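Local atomic coordinates of putative dienelactone hydrolase (Klebsiella pneumoniae subsp. pneumoniae MGH 78578, PDB entry 3F67), a protein that probably hydrolyses ester or lactone bonds, as a putative dienelactone hydrolase of the alpha/beta-hydrolase superfamily whose own substrate is not established. Residues D186-M191 and A202-Y207; D163-L168 and R192-A197; I34-Q39 and H102-A107; L131-N136 and A170-L175; E40-H45 and P81-E86. All blocks are in the same frame, centred on the assembly; numbering follows the deposited sequence. Where two conformers were deposited one is given.

Contact 1. Residues D186-M191 and A202-Y207; sequences DTVETM and AEIVVY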
# COMPACT_ATOMS: atom_id res chain seq x y z
N ASP A 186 1.93 18.95 10.95
CA ASP A 186 1.51 18.78 12.33
C ASP A 186 1.02 17.33 12.53
O ASP A 186 1.27 16.73 13.59
CB ASP A 186 0.43 19.80 12.70
CG ASP A 186 0.99 21.11 13.21
OD1 ASP A 186 2.16 21.12 13.67
OD2 ASP A 186 0.27 22.14 13.18
N THR A 187 0.35 16.78 11.52
CA THR A 187 -0.18 15.40 11.60
C THR A 187 0.93 14.37 11.58
O THR A 187 0.82 13.33 12.24
CB THR A 187 -1.28 15.04 10.54
OG1 THR A 187 -0.71 14.78 9.23
CG2 THR A 187 -2.36 16.14 10.46
N VAL A 188 2.01 14.67 10.85
CA VAL A 188 3.21 13.82 10.89
C VAL A 188 3.79 13.85 12.33
O VAL A 188 4.23 12.80 12.87
CB VAL A 188 4.25 14.27 9.82
CG1 VAL A 188 5.63 13.62 10.02
CG2 VAL A 188 3.72 14.03 8.38
N GLU A 189 3.77 15.02 12.97
CA GLU A 189 4.22 15.11 14.36
C GLU A 189 3.33 14.28 15.31
O GLU A 189 3.84 13.60 16.21
CB GLU A 189 4.30 16.58 14.82
CG GLU A 189 4.66 16.76 16.29
CD GLU A 189 6.02 16.18 16.72
OE1 GLU A 189 6.91 15.93 15.87
OE2 GLU A 189 6.22 16.04 17.94
N THR A 190 2.02 14.37 15.12
CA THR A 190 1.11 13.57 15.94
C THR A 190 1.44 12.08 15.77
O THR A 190 1.48 11.34 16.74
CB THR A 190 -0.38 13.83 15.54
OG1 THR A 190 -0.64 15.23 15.69
CG2 THR A 190 -1.33 13.05 16.40
N MSE A 191 1.70 11.67 14.54
CA MSE A 191 2.02 10.27 14.30
C MSE A 191 3.37 9.88 14.93
O MSE A 191 3.49 8.80 15.53
CB MSE A 191 2.04 9.98 12.79
CG MSE A 191 2.34 8.53 12.51
SE MSE A 191 0.84 7.38 13.09
CE MSE A 191 1.39 5.73 12.28
N ALA A 202 9.76 2.31 13.30
CA ALA A 202 9.12 3.04 12.23
C ALA A 202 9.83 4.35 12.05
O ALA A 202 10.38 4.92 13.00
CB ALA A 202 7.60 3.30 12.54
N GLU A 203 9.79 4.88 10.84
CA GLU A 203 10.27 6.24 10.64
C GLU A 203 9.49 6.77 9.47
O GLU A 203 9.02 6.01 8.63
CB GLU A 203 11.76 6.27 10.31
CG GLU A 203 12.02 5.57 9.00
CD GLU A 203 13.47 5.23 8.83
OE1 GLU A 203 14.04 5.56 7.78
OE2 GLU A 203 14.05 4.65 9.79
N ILE A 204 9.36 8.08 9.46
CA ILE A 204 8.70 8.84 8.40
C ILE A 204 9.74 9.78 7.79
O ILE A 204 10.34 10.62 8.49
CB ILE A 204 7.49 9.66 8.95
CG1 ILE A 204 6.42 8.68 9.46
CG2 ILE A 204 6.92 10.56 7.88
CD1 ILE A 204 5.26 9.34 10.27
N VAL A 205 9.97 9.62 6.50
CA VAL A 205 10.88 10.50 5.76
C VAL A 205 10.03 11.53 5.06
O VAL A 205 9.08 11.16 4.36
CB VAL A 205 11.69 9.67 4.76
CG1 VAL A 205 12.52 10.61 3.78
CG2 VAL A 205 12.60 8.65 5.53
N VAL A 206 10.34 12.83 5.27
CA VAL A 206 9.58 13.90 4.66
C VAL A 206 10.42 14.60 3.58
O VAL A 206 11.54 15.08 3.87
CB VAL A 206 9.17 14.94 5.70
CG1 VAL A 206 8.35 16.03 5.02
CG2 VAL A 206 8.33 14.26 6.79
N TYR A 207 9.92 14.60 2.35
CA TYR A 207 10.62 15.20 1.21
C TYR A 207 10.25 16.68 1.08
O TYR A 207 9.10 17.00 0.77
CB TYR A 207 10.26 14.45 -0.09
CG TYR A 207 10.88 13.07 -0.10
CD1 TYR A 207 12.19 12.89 -0.59
CD2 TYR A 207 10.19 11.97 0.42
CE1 TYR A 207 12.81 11.62 -0.55
CE2 TYR A 207 10.80 10.71 0.46
CZ TYR A 207 12.09 10.55 -0.04
OH TYR A 207 12.70 9.32 -0.02
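I204 meets two helix residues, V188 and M191, with its two branches, each at a different angle. The methyl branch lies alongside V188: the two side chains slide past one another in opposite directions, leaving I204 CG2 4.0 Å from V188 CG1. The longer branch is extended and ends at M191, a selenomethionine, which it crosses at about a right angle. I204 CD1 is 3.8 Å from M191 CG, near the base of the chain; beyond CG the bend at chi2 (68°) carries the selenium away from I204. V188 also serves a second strand residue, its CG1 standing 4.3 Å from V206 CG2, so this one methyl bridges two strand positions, I204 and V206. The segment axes run nearly antiparallel, at 166°, and come within 10.1 Å of each other. All of these touches are between apolar groups.

Helix 185-197 is the connection of a beta-alpha-beta unit, following strand 172-177 and leading into strand 202-207, an outermost strand of the sheet. L149 packs on V188 and M191 from a loop. On the opposite face of strand 202-207, V205 and Y207 turn to helix 224-238.

Contact 2. Residues D163-L168 and R192-A197; sequences DIAVDL and RQALRA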
# COMPACT_ATOMS: atom_id res chain seq x y z
N ASP A 163 -4.05 5.83 15.74
CA ASP A 163 -4.73 4.94 16.75
C ASP A 163 -4.12 3.55 16.89
O ASP A 163 -4.30 2.87 17.93
CB ASP A 163 -6.21 4.76 16.37
CG ASP A 163 -6.95 6.04 16.32
OD1 ASP A 163 -6.90 6.82 17.31
OD2 ASP A 163 -7.58 6.32 15.28
N ILE A 164 -3.44 3.09 15.83
CA ILE A 164 -2.97 1.70 15.80
C ILE A 164 -1.49 1.57 15.94
O ILE A 164 -0.97 0.46 15.96
CB ILE A 164 -3.50 0.92 14.56
CG1 ILE A 164 -3.23 1.65 13.23
CG2 ILE A 164 -4.99 0.77 14.70
CD1 ILE A 164 -1.78 1.66 12.75
N ALA A 165 -0.80 2.71 16.09
CA ALA A 165 0.65 2.70 16.24
C ALA A 165 1.01 1.71 17.37
O ALA A 165 1.96 0.93 17.32
CB ALA A 165 1.19 4.14 16.54
N VAL A 166 0.17 1.72 18.39
CA VAL A 166 0.33 0.83 19.49
C VAL A 166 0.33 -0.68 19.16
O VAL A 166 0.93 -1.46 19.90
CB VAL A 166 -0.75 1.19 20.60
CG1 VAL A 166 -2.17 1.28 20.00
CG2 VAL A 166 -0.66 0.21 21.76
N ASP A 167 -0.31 -1.09 18.06
CA ASP A 167 -0.51 -2.51 17.68
C ASP A 167 0.37 -2.92 16.47
O ASP A 167 0.30 -4.04 15.99
CB ASP A 167 -1.99 -2.76 17.30
CG ASP A 167 -2.94 -2.60 18.48
OD1 ASP A 167 -2.54 -2.85 19.63
OD2 ASP A 167 -4.10 -2.23 18.26
N LEU A 168 1.23 -2.01 16.02
CA LEU A 168 2.14 -2.33 14.89
C LEU A 168 3.00 -3.60 15.14
O LEU A 168 3.59 -3.77 16.23
CB LEU A 168 3.00 -1.11 14.54
CG LEU A 168 2.25 0.02 13.86
CD1 LEU A 168 3.14 1.29 13.84
CD2 LEU A 168 1.71 -0.35 12.40
N ARG A 192 4.35 10.77 14.84
CA ARG A 192 5.64 10.51 15.49
C ARG A 192 5.49 10.38 16.99
O ARG A 192 6.17 9.55 17.59
CB ARG A 192 6.69 11.58 15.14
CG ARG A 192 7.17 11.44 13.70
CD ARG A 192 8.08 12.61 13.30
NE ARG A 192 8.75 12.30 12.02
CZ ARG A 192 9.17 13.22 11.16
NH1 ARG A 192 8.99 14.52 11.39
NH2 ARG A 192 9.79 12.84 10.07
N GLN A 193 4.62 11.19 17.60
CA GLN A 193 4.33 11.05 19.02
C GLN A 193 3.74 9.68 19.30
O GLN A 193 4.12 9.05 20.29
CB GLN A 193 3.39 12.15 19.55
CG GLN A 193 4.02 13.52 19.64
CD GLN A 193 3.07 14.55 20.25
OE1 GLN A 193 1.89 14.25 20.54
NE2 GLN A 193 3.54 15.78 20.38
N ALA A 194 2.82 9.23 18.44
CA ALA A 194 2.14 7.96 18.65
C ALA A 194 3.16 6.81 18.53
O ALA A 194 3.15 5.88 19.34
CB ALA A 194 1.00 7.79 17.63
N LEU A 195 4.04 6.91 17.55
CA LEU A 195 5.07 5.86 17.32
C LEU A 195 6.09 5.80 18.48
O LEU A 195 6.48 4.70 18.94
CB LEU A 195 5.78 6.13 16.00
CG LEU A 195 4.92 5.94 14.76
CD1 LEU A 195 5.61 6.56 13.51
CD2 LEU A 195 4.54 4.44 14.55
N ARG A 196 6.51 6.97 18.97
CA ARG A 196 7.40 6.99 20.11
C ARG A 196 6.74 6.41 21.36
O ARG A 196 7.39 5.64 22.09
CB ARG A 196 7.88 8.41 20.39
CG ARG A 196 8.83 8.94 19.35
CD ARG A 196 9.54 10.22 19.85
NE ARG A 196 8.61 11.36 19.95
CZ ARG A 196 8.42 12.25 18.98
NH1 ARG A 196 9.09 12.14 17.84
NH2 ARG A 196 7.55 13.24 19.15
N ALA A 197 5.47 6.76 21.61
CA ALA A 197 4.76 6.28 22.80
C ALA A 197 4.62 4.75 22.74
O ALA A 197 4.62 4.07 23.77
CB ALA A 197 3.38 6.90 22.89
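A165 is the residue most deeply engaged in this contact, its methyl group set against the helix 192-197 at two places. A165 CB lies 3.8 Å from A194 CB, a methyl-to-methyl touch, and it also stands 3.8 Å from A194 O, so that it rests on helix backbone as well as on side chain. With so little bulk on either alanine, the backbones come close: A165 CA and L195 CA are 5.5 Å apart.

L195 is the second main contributor. Its side chain leaves the helix at a slant to the other segment, and chi2 (166°) extends CD1 along the chain and leaves CD2 as the branch that turns to that segment. L195 CD2 touches two partners, 3.9 Å from A165 CB and 3.5 Å from L168 CD1. The two leucines pass each other at an oblique angle and meet through a single methyl from each. The chain turns tightly here: D167 N bonds to I164 O at 2.7 Å, and A165 and L168 both face the helix.

W130 of helix 124-133 packs on L168 and on L195, closing the cluster from a third element. The side chains that meet are all apolar, and the interface is partly buried. It joins the C-terminal half of helix 185-197 to the turn that precedes strand 172-177, and so ties together the two connections that enter and leave this strand, on the helical layer of an alpha-beta-alpha sandwich of the alpha/beta-hydrolase fold.

Contact 3. Residues I34-Q39 and H102-A107; sequences IVIVVQ and HVASWA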
# COMPACT_ATOMS: atom_id res chain seq x y z
N ILE A 34 7.06 -11.68 -1.23
CA ILE A 34 5.81 -11.18 -1.78
C ILE A 34 5.68 -9.71 -1.42
O ILE A 34 5.86 -9.36 -0.25
CB ILE A 34 4.62 -11.90 -1.09
CG1 ILE A 34 4.72 -13.43 -1.32
CG2 ILE A 34 3.26 -11.29 -1.53
CD1 ILE A 34 4.00 -14.22 -0.25
N VAL A 35 5.35 -8.86 -2.41
CA VAL A 35 4.95 -7.49 -2.06
C VAL A 35 3.49 -7.31 -2.48
O VAL A 35 3.18 -7.28 -3.69
CB VAL A 35 5.85 -6.39 -2.71
CG1 VAL A 35 5.35 -4.97 -2.29
CG2 VAL A 35 7.32 -6.59 -2.33
N ILE A 36 2.61 -7.15 -1.50
CA ILE A 36 1.22 -6.75 -1.83
C ILE A 36 1.28 -5.24 -2.13
O ILE A 36 1.91 -4.49 -1.38
CB ILE A 36 0.34 -7.01 -0.67
CG1 ILE A 36 0.27 -8.54 -0.39
CG2 ILE A 36 -1.09 -6.45 -0.93
CD1 ILE A 36 -0.61 -8.85 0.84
N VAL A 37 0.67 -4.81 -3.24
CA VAL A 37 0.75 -3.41 -3.66
C VAL A 37 -0.67 -2.84 -3.50
O VAL A 37 -1.62 -3.35 -4.15
CB VAL A 37 1.17 -3.30 -5.13
CG1 VAL A 37 1.14 -1.83 -5.58
CG2 VAL A 37 2.62 -3.85 -5.31
N VAL A 38 -0.82 -1.81 -2.66
CA VAL A 38 -2.18 -1.28 -2.42
C VAL A 38 -2.42 0.00 -3.21
O VAL A 38 -1.68 1.00 -3.06
CB VAL A 38 -2.45 -0.97 -0.94
CG1 VAL A 38 -3.99 -0.74 -0.69
CG2 VAL A 38 -1.95 -2.09 -0.02
N GLN A 39 -3.46 -0.05 -4.05
CA GLN A 39 -3.88 1.05 -4.95
C GLN A 39 -4.14 2.40 -4.25
O GLN A 39 -4.34 2.45 -3.02
CB GLN A 39 -5.22 0.58 -5.54
CG GLN A 39 -6.23 0.32 -4.43
CD GLN A 39 -7.62 0.01 -5.00
OE1 GLN A 39 -7.87 -1.11 -5.42
NE2 GLN A 39 -8.49 1.03 -5.07
N HIS A 102 -6.40 -12.45 2.32
CA HIS A 102 -6.66 -13.47 1.28
C HIS A 102 -5.64 -13.42 0.14
O HIS A 102 -5.32 -14.45 -0.48
CB HIS A 102 -8.11 -13.40 0.76
CG HIS A 102 -9.08 -13.99 1.73
ND1 HIS A 102 -9.52 -13.31 2.84
CD2 HIS A 102 -9.66 -15.21 1.78
CE1 HIS A 102 -10.35 -14.08 3.53
NE2 HIS A 102 -10.47 -15.23 2.90
N VAL A 103 -5.15 -12.22 -0.14
CA VAL A 103 -4.10 -12.10 -1.15
C VAL A 103 -2.84 -12.86 -0.63
O VAL A 103 -2.20 -13.61 -1.38
CB VAL A 103 -3.73 -10.61 -1.38
CG1 VAL A 103 -2.41 -10.55 -2.25
CG2 VAL A 103 -4.89 -9.88 -2.06
N ALA A 104 -2.49 -12.67 0.64
CA ALA A 104 -1.30 -13.30 1.23
C ALA A 104 -1.49 -14.83 1.17
O ALA A 104 -0.53 -15.58 0.86
CB ALA A 104 -1.10 -12.82 2.70
N SER A 105 -2.71 -15.29 1.45
CA SER A 105 -3.01 -16.74 1.44
C SER A 105 -2.84 -17.32 0.04
O SER A 105 -2.24 -18.39 -0.14
CB SER A 105 -4.42 -17.01 1.97
OG SER A 105 -4.46 -16.79 3.37
N TRP A 106 -3.36 -16.60 -0.94
CA TRP A 106 -3.27 -17.04 -2.35
C TRP A 106 -1.79 -17.04 -2.75
O TRP A 106 -1.33 -17.96 -3.38
CB TRP A 106 -4.08 -16.11 -3.26
CG TRP A 106 -3.93 -16.39 -4.77
CD1 TRP A 106 -4.71 -17.21 -5.55
CD2 TRP A 106 -2.95 -15.82 -5.64
NE1 TRP A 106 -4.26 -17.19 -6.87
CE2 TRP A 106 -3.19 -16.35 -6.94
CE3 TRP A 106 -1.89 -14.91 -5.46
CZ2 TRP A 106 -2.42 -16.00 -8.04
CZ3 TRP A 106 -1.09 -14.58 -6.57
CH2 TRP A 106 -1.39 -15.12 -7.85
N ALA A 107 -1.06 -16.00 -2.35
CA ALA A 107 0.33 -15.85 -2.78
C ALA A 107 1.19 -17.04 -2.35
O ALA A 107 2.03 -17.52 -3.11
CB ALA A 107 0.91 -14.51 -2.25
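V103 opens the contact by reaching straight at I36: the two side chains approach tip to tip. Because V103 has its CG1 opposite the backbone N (chi1 169°), this methyl points at the strand, 3.8 Å from I36 CG1 and 4.0 Å from I36 CD1. It therefore beds against the outer half of the isoleucine chain, which is fully extended. V103 also packs on I63 and P65 of the adjoining strand 61-65.

One residue on, A104 receives the end of the same isoleucine. I36 CD1 is 4.4 Å from A104 CB and 4.3 Å from A104 N, a looser touch that lays the terminal methyl against the backbone of the helix. The next two residues turn elsewhere, W106 packing on I63 and on strand 4-13.

A107, one helical turn on from V103, meets I34, two places earlier on the strand. Its CB is 3.7 Å from I34 CD1 and 4.1 Å from I34 CG2, so the small methyl nestles against both branches of the isoleucine. The pairing of V103 with I36 and A107 with I34 follows from the opposed directions of helix and strand, whose axes are inclined at 147° and approach to 9.7 Å.

Every group that meets here is a hydrocarbon, apart from the backbone N of A104. Helix 93-108 is thus held on this strand by burial and shape rather than by directional bonds, which belong instead to the sheet, where I34 and I36 bond to strand 116-122.

Contact 4. Residues L131-N136 and A170-L175; sequences LYAAHN and APVLGL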
# COMPACT_ATOMS: atom_id res chain seq x y z
N LEU A 131 -2.47 0.46 8.58
CA LEU A 131 -3.45 -0.39 9.25
C LEU A 131 -3.08 -1.87 9.16
O LEU A 131 -3.25 -2.63 10.14
CB LEU A 131 -4.86 -0.17 8.70
CG LEU A 131 -5.45 1.25 8.81
CD1 LEU A 131 -6.94 1.28 8.35
CD2 LEU A 131 -5.28 1.87 10.15
N TYR A 132 -2.67 -2.31 7.96
CA TYR A 132 -2.35 -3.73 7.75
C TYR A 132 -1.15 -4.16 8.60
O TYR A 132 -1.11 -5.31 9.12
CB TYR A 132 -2.07 -4.02 6.25
CG TYR A 132 -2.18 -5.50 5.97
CD1 TYR A 132 -3.39 -6.17 6.13
CD2 TYR A 132 -1.04 -6.23 5.62
CE1 TYR A 132 -3.49 -7.53 5.93
CE2 TYR A 132 -1.12 -7.62 5.40
CZ TYR A 132 -2.35 -8.25 5.55
OH TYR A 132 -2.46 -9.61 5.35
N ALA A 133 -0.19 -3.25 8.79
CA ALA A 133 0.95 -3.54 9.64
C ALA A 133 0.56 -3.77 11.12
O ALA A 133 1.28 -4.46 11.83
CB ALA A 133 2.05 -2.42 9.53
N ALA A 134 -0.60 -3.25 11.55
CA ALA A 134 -1.12 -3.55 12.90
C ALA A 134 -2.13 -4.70 12.88
O ALA A 134 -2.73 -5.04 13.91
CB ALA A 134 -1.77 -2.31 13.49
N HIS A 135 -2.37 -5.27 11.71
CA HIS A 135 -3.40 -6.32 11.58
C HIS A 135 -2.82 -7.73 11.46
O HIS A 135 -3.29 -8.67 12.11
CB HIS A 135 -4.29 -5.98 10.39
CG HIS A 135 -5.25 -7.08 10.01
ND1 HIS A 135 -6.47 -7.24 10.63
CD2 HIS A 135 -5.16 -8.05 9.07
CE1 HIS A 135 -7.10 -8.28 10.09
NE2 HIS A 135 -6.33 -8.77 9.12
N ASN A 136 -1.82 -7.88 10.59
CA ASN A 136 -1.28 -9.22 10.25
C ASN A 136 0.04 -9.44 10.96
O ASN A 136 1.04 -8.86 10.57
CB ASN A 136 -1.12 -9.40 8.70
CG ASN A 136 -0.65 -10.81 8.33
OD1 ASN A 136 -0.27 -11.58 9.22
ND2 ASN A 136 -0.74 -11.19 7.02
N ALA A 170 5.17 -4.91 12.52
CA ALA A 170 6.24 -4.94 11.51
C ALA A 170 6.81 -3.54 11.37
O ALA A 170 6.08 -2.54 11.60
CB ALA A 170 5.64 -5.34 10.13
N PRO A 171 8.12 -3.42 10.99
CA PRO A 171 8.72 -2.11 10.75
C PRO A 171 8.06 -1.39 9.58
O PRO A 171 7.90 -2.01 8.50
CB PRO A 171 10.20 -2.44 10.39
CG PRO A 171 10.40 -3.80 10.91
CD PRO A 171 9.10 -4.52 10.83
N VAL A 172 7.66 -0.13 9.79
CA VAL A 172 6.98 0.63 8.74
C VAL A 172 7.79 1.84 8.41
O VAL A 172 8.17 2.60 9.30
CB VAL A 172 5.58 1.13 9.18
CG1 VAL A 172 4.92 1.79 8.01
CG2 VAL A 172 4.70 -0.04 9.67
N LEU A 173 8.07 2.01 7.12
CA LEU A 173 8.74 3.24 6.62
C LEU A 173 7.65 4.09 5.96
O LEU A 173 6.91 3.57 5.09
CB LEU A 173 9.74 2.86 5.52
CG LEU A 173 10.27 3.99 4.66
CD1 LEU A 173 11.06 5.08 5.50
CD2 LEU A 173 11.27 3.38 3.64
N GLY A 174 7.53 5.36 6.33
CA GLY A 174 6.58 6.24 5.63
C GLY A 174 7.34 7.19 4.72
O GLY A 174 8.39 7.71 5.09
N LEU A 175 6.82 7.43 3.52
CA LEU A 175 7.47 8.37 2.58
C LEU A 175 6.45 9.48 2.31
O LEU A 175 5.42 9.24 1.69
CB LEU A 175 7.83 7.60 1.28
CG LEU A 175 8.83 6.45 1.52
CD1 LEU A 175 8.95 5.56 0.25
CD2 LEU A 175 10.26 7.00 1.94
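Chi1 of V172, at -176°, turns CG1 to the far side of its own backbone N and leaves CG2 beside that N, where it faces helix 124-133. There CG2 meets the methyl of A133, with V172 CG2 and A133 CB 3.6 Å apart. This is the one close side-chain touch between the segments. A170 comes near the same alanine, A133 CA and A170 CA being 5.8 Å apart, as is possible with such short side chains. A133 and N169 share a backbone hydrogen bond.

In the alpha/beta-hydrolase fold, the helix after the nucleophile strand packs across the central sheet, and helix 124-133, which follows strand 116-122 and the probable nucleophile elbow, does so here: A133 sits on V172, the first residue of strand 172-177. V172 also packs on A142 of strand 141-145.

After A133 the chain makes a tightly bonded turn. Y132 O accepts from both H135 N (2.9 Å) and N136 N (3.0 Å). The N136 side chain then folds back on the tyrosine: N136 ND2 donates to Y132 OH at 2.9 Å, with an N-H...O angle of 153° and the hydroxyl oxygen 17° out of the amide plane. D101 of helix 93-108 takes part through both carboxylate oxygens, OD1 bonded to Y132 OH and OD2 to H135 NE2.

Contact 5. Residues E40-H45 and P81-E86; sequences EIFGVH and PTLFKE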
# COMPACT_ATOMS: atom_id res chain seq x y z
N GLU A 40 -4.14 3.48 -5.05
CA GLU A 40 -4.77 4.74 -4.67
C GLU A 40 -6.30 4.58 -4.87
O GLU A 40 -6.79 3.45 -5.09
CB GLU A 40 -4.23 5.86 -5.54
CG GLU A 40 -2.66 5.88 -5.60
CD GLU A 40 -2.13 7.03 -6.46
OE1 GLU A 40 -2.19 6.94 -7.70
OE2 GLU A 40 -1.58 8.01 -5.90
N ILE A 41 -7.05 5.69 -4.80
CA ILE A 41 -8.51 5.59 -5.01
C ILE A 41 -8.90 5.25 -6.46
O ILE A 41 -10.08 5.02 -6.75
CB ILE A 41 -9.22 6.89 -4.60
CG1 ILE A 41 -8.70 8.09 -5.39
CG2 ILE A 41 -9.05 7.08 -3.08
CD1 ILE A 41 -9.45 9.38 -5.13
N PHE A 42 -7.92 5.18 -7.35
CA PHE A 42 -8.20 4.97 -8.77
C PHE A 42 -8.26 3.51 -9.16
O PHE A 42 -8.46 3.19 -10.35
CB PHE A 42 -7.22 5.77 -9.65
CG PHE A 42 -7.10 7.21 -9.21
CD1 PHE A 42 -8.22 8.04 -9.21
CD2 PHE A 42 -5.88 7.70 -8.72
CE1 PHE A 42 -8.15 9.40 -8.75
CE2 PHE A 42 -5.79 9.05 -8.27
CZ PHE A 42 -6.95 9.89 -8.28
N GLY A 43 -8.04 2.64 -8.19
CA GLY A 43 -8.08 1.19 -8.44
C GLY A 43 -6.80 0.69 -9.06
O GLY A 43 -5.74 1.35 -8.98
N VAL A 44 -6.85 -0.49 -9.67
CA VAL A 44 -5.58 -1.09 -10.21
C VAL A 44 -5.37 -0.50 -11.61
O VAL A 44 -5.60 -1.12 -12.66
CB VAL A 44 -5.60 -2.64 -10.15
CG1 VAL A 44 -4.21 -3.20 -10.61
CG2 VAL A 44 -5.79 -3.07 -8.73
N HIS A 45 -4.98 0.78 -11.58
CA HIS A 45 -4.77 1.64 -12.78
C HIS A 45 -3.53 1.11 -13.49
O HIS A 45 -2.73 0.38 -12.90
CB HIS A 45 -4.51 3.03 -12.18
CG HIS A 45 -4.37 4.15 -13.19
ND1 HIS A 45 -3.17 4.45 -13.80
CD2 HIS A 45 -5.27 5.04 -13.65
CE1 HIS A 45 -3.33 5.49 -14.60
NE2 HIS A 45 -4.61 5.86 -14.54
N PRO A 81 -14.23 14.18 -5.89
CA PRO A 81 -15.20 14.21 -4.78
C PRO A 81 -16.31 13.16 -4.88
O PRO A 81 -16.69 12.58 -3.85
CB PRO A 81 -15.79 15.63 -4.90
CG PRO A 81 -14.63 16.43 -5.39
CD PRO A 81 -14.00 15.53 -6.44
N THR A 82 -16.86 12.94 -6.08
CA THR A 82 -17.92 11.95 -6.25
C THR A 82 -17.38 10.52 -6.05
O THR A 82 -18.05 9.67 -5.47
CB THR A 82 -18.59 12.10 -7.61
OG1 THR A 82 -19.09 13.45 -7.71
CG2 THR A 82 -19.83 11.22 -7.74
N LEU A 83 -16.19 10.28 -6.56
CA LEU A 83 -15.52 9.00 -6.35
C LEU A 83 -15.37 8.73 -4.85
O LEU A 83 -15.68 7.63 -4.38
CB LEU A 83 -14.14 8.98 -7.03
CG LEU A 83 -13.18 7.80 -6.76
CD1 LEU A 83 -13.87 6.46 -7.10
CD2 LEU A 83 -11.87 8.00 -7.55
N PHE A 84 -14.89 9.72 -4.12
CA PHE A 84 -14.74 9.58 -2.66
C PHE A 84 -16.07 9.29 -1.97
O PHE A 84 -16.20 8.30 -1.23
CB PHE A 84 -14.12 10.84 -2.06
CG PHE A 84 -12.69 10.67 -1.74
CD1 PHE A 84 -11.72 11.46 -2.33
CD2 PHE A 84 -12.31 9.68 -0.86
CE1 PHE A 84 -10.39 11.27 -2.01
CE2 PHE A 84 -10.99 9.47 -0.55
CZ PHE A 84 -10.03 10.27 -1.12
N LYS A 85 -17.05 10.14 -2.24
CA LYS A 85 -18.38 10.04 -1.60
C LYS A 85 -19.16 8.76 -1.92
O LYS A 85 -19.73 8.12 -1.02
CB LYS A 85 -19.22 11.27 -1.94
CG LYS A 85 -20.61 11.33 -1.30
CD LYS A 85 -21.26 12.68 -1.64
CE LYS A 85 -22.73 12.74 -1.26
NZ LYS A 85 -23.34 14.07 -1.64
N GLU A 86 -19.21 8.40 -3.20
CA GLU A 86 -20.07 7.32 -3.64
C GLU A 86 -19.42 5.94 -3.66
O GLU A 86 -20.11 4.91 -3.67
CB GLU A 86 -20.67 7.64 -5.02
CG GLU A 86 -21.41 9.00 -5.11
CD GLU A 86 -22.63 9.12 -4.19
OE1 GLU A 86 -23.17 8.10 -3.70
OE2 GLU A 86 -23.07 10.28 -3.96
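A 2.8 Å backbone bond from E86 N to T82 O spans the helical turn that presents L83 and F84 to I41 of the facing loop. L83 meets the loop with a single methyl, CD2. L83 CD2 is 3.6 Å from I41 O, 3.7 Å from I41 CD1 and 4.0 Å from F42 CD1. Its side chain slants across I41 and stands at about a right angle to F42, meeting that ring obliquely.

I41 has the largest share of this interface. Its CG1 occupies the crowded position between backbone N and carbonyl carbon (chi1 59°), which aims CD1 at the helix. F84 has two conformers, so its part is less certain; in one of them the ring spans both branches of I41, I41 CD1 lying 3.8 Å from F84 CE1 and I41 CG2 3.9 Å from F84 CZ. Within the loop, I41 CG1 also lies over one face of the F42 ring, toward its rim, and E40 OE1 sits in plane at the ring's edge.

E40 to G43 form a type I turn, and H45 caps the following helix through H47 N. E40 touches C123 and forms a salt bridge with R219. In alpha/beta-hydrolases the loop after the strand corresponding to 32-38 commonly helps to form the oxyanion hole, and the turn at I41, which lies near the probable nucleophile elbow though I41 itself does not touch it, is consistent with that role.

Contacts 1, 3 and 4 are buried packings of helix on sheet, whereas contacts 2 and 5 are only partly buried and involve loops or turns. Contacts 1 and 2 share helix 185-197 and are coupled by R192, which bonds to I204 O, and by a weak ion pair of E189 with R196. Contact 4 adjoins both: strand 172-177 bonds to strand 202-207 of contact 1, and A133 packs on L168 of contact 2. Contact 3 reaches the same sheet on the opposite side of the chain's centre from contact 1, their centres about 26 Å apart. Contact 5 continues directly from the strand of contact 3, and alone of the five brings aromatic rings to the interface.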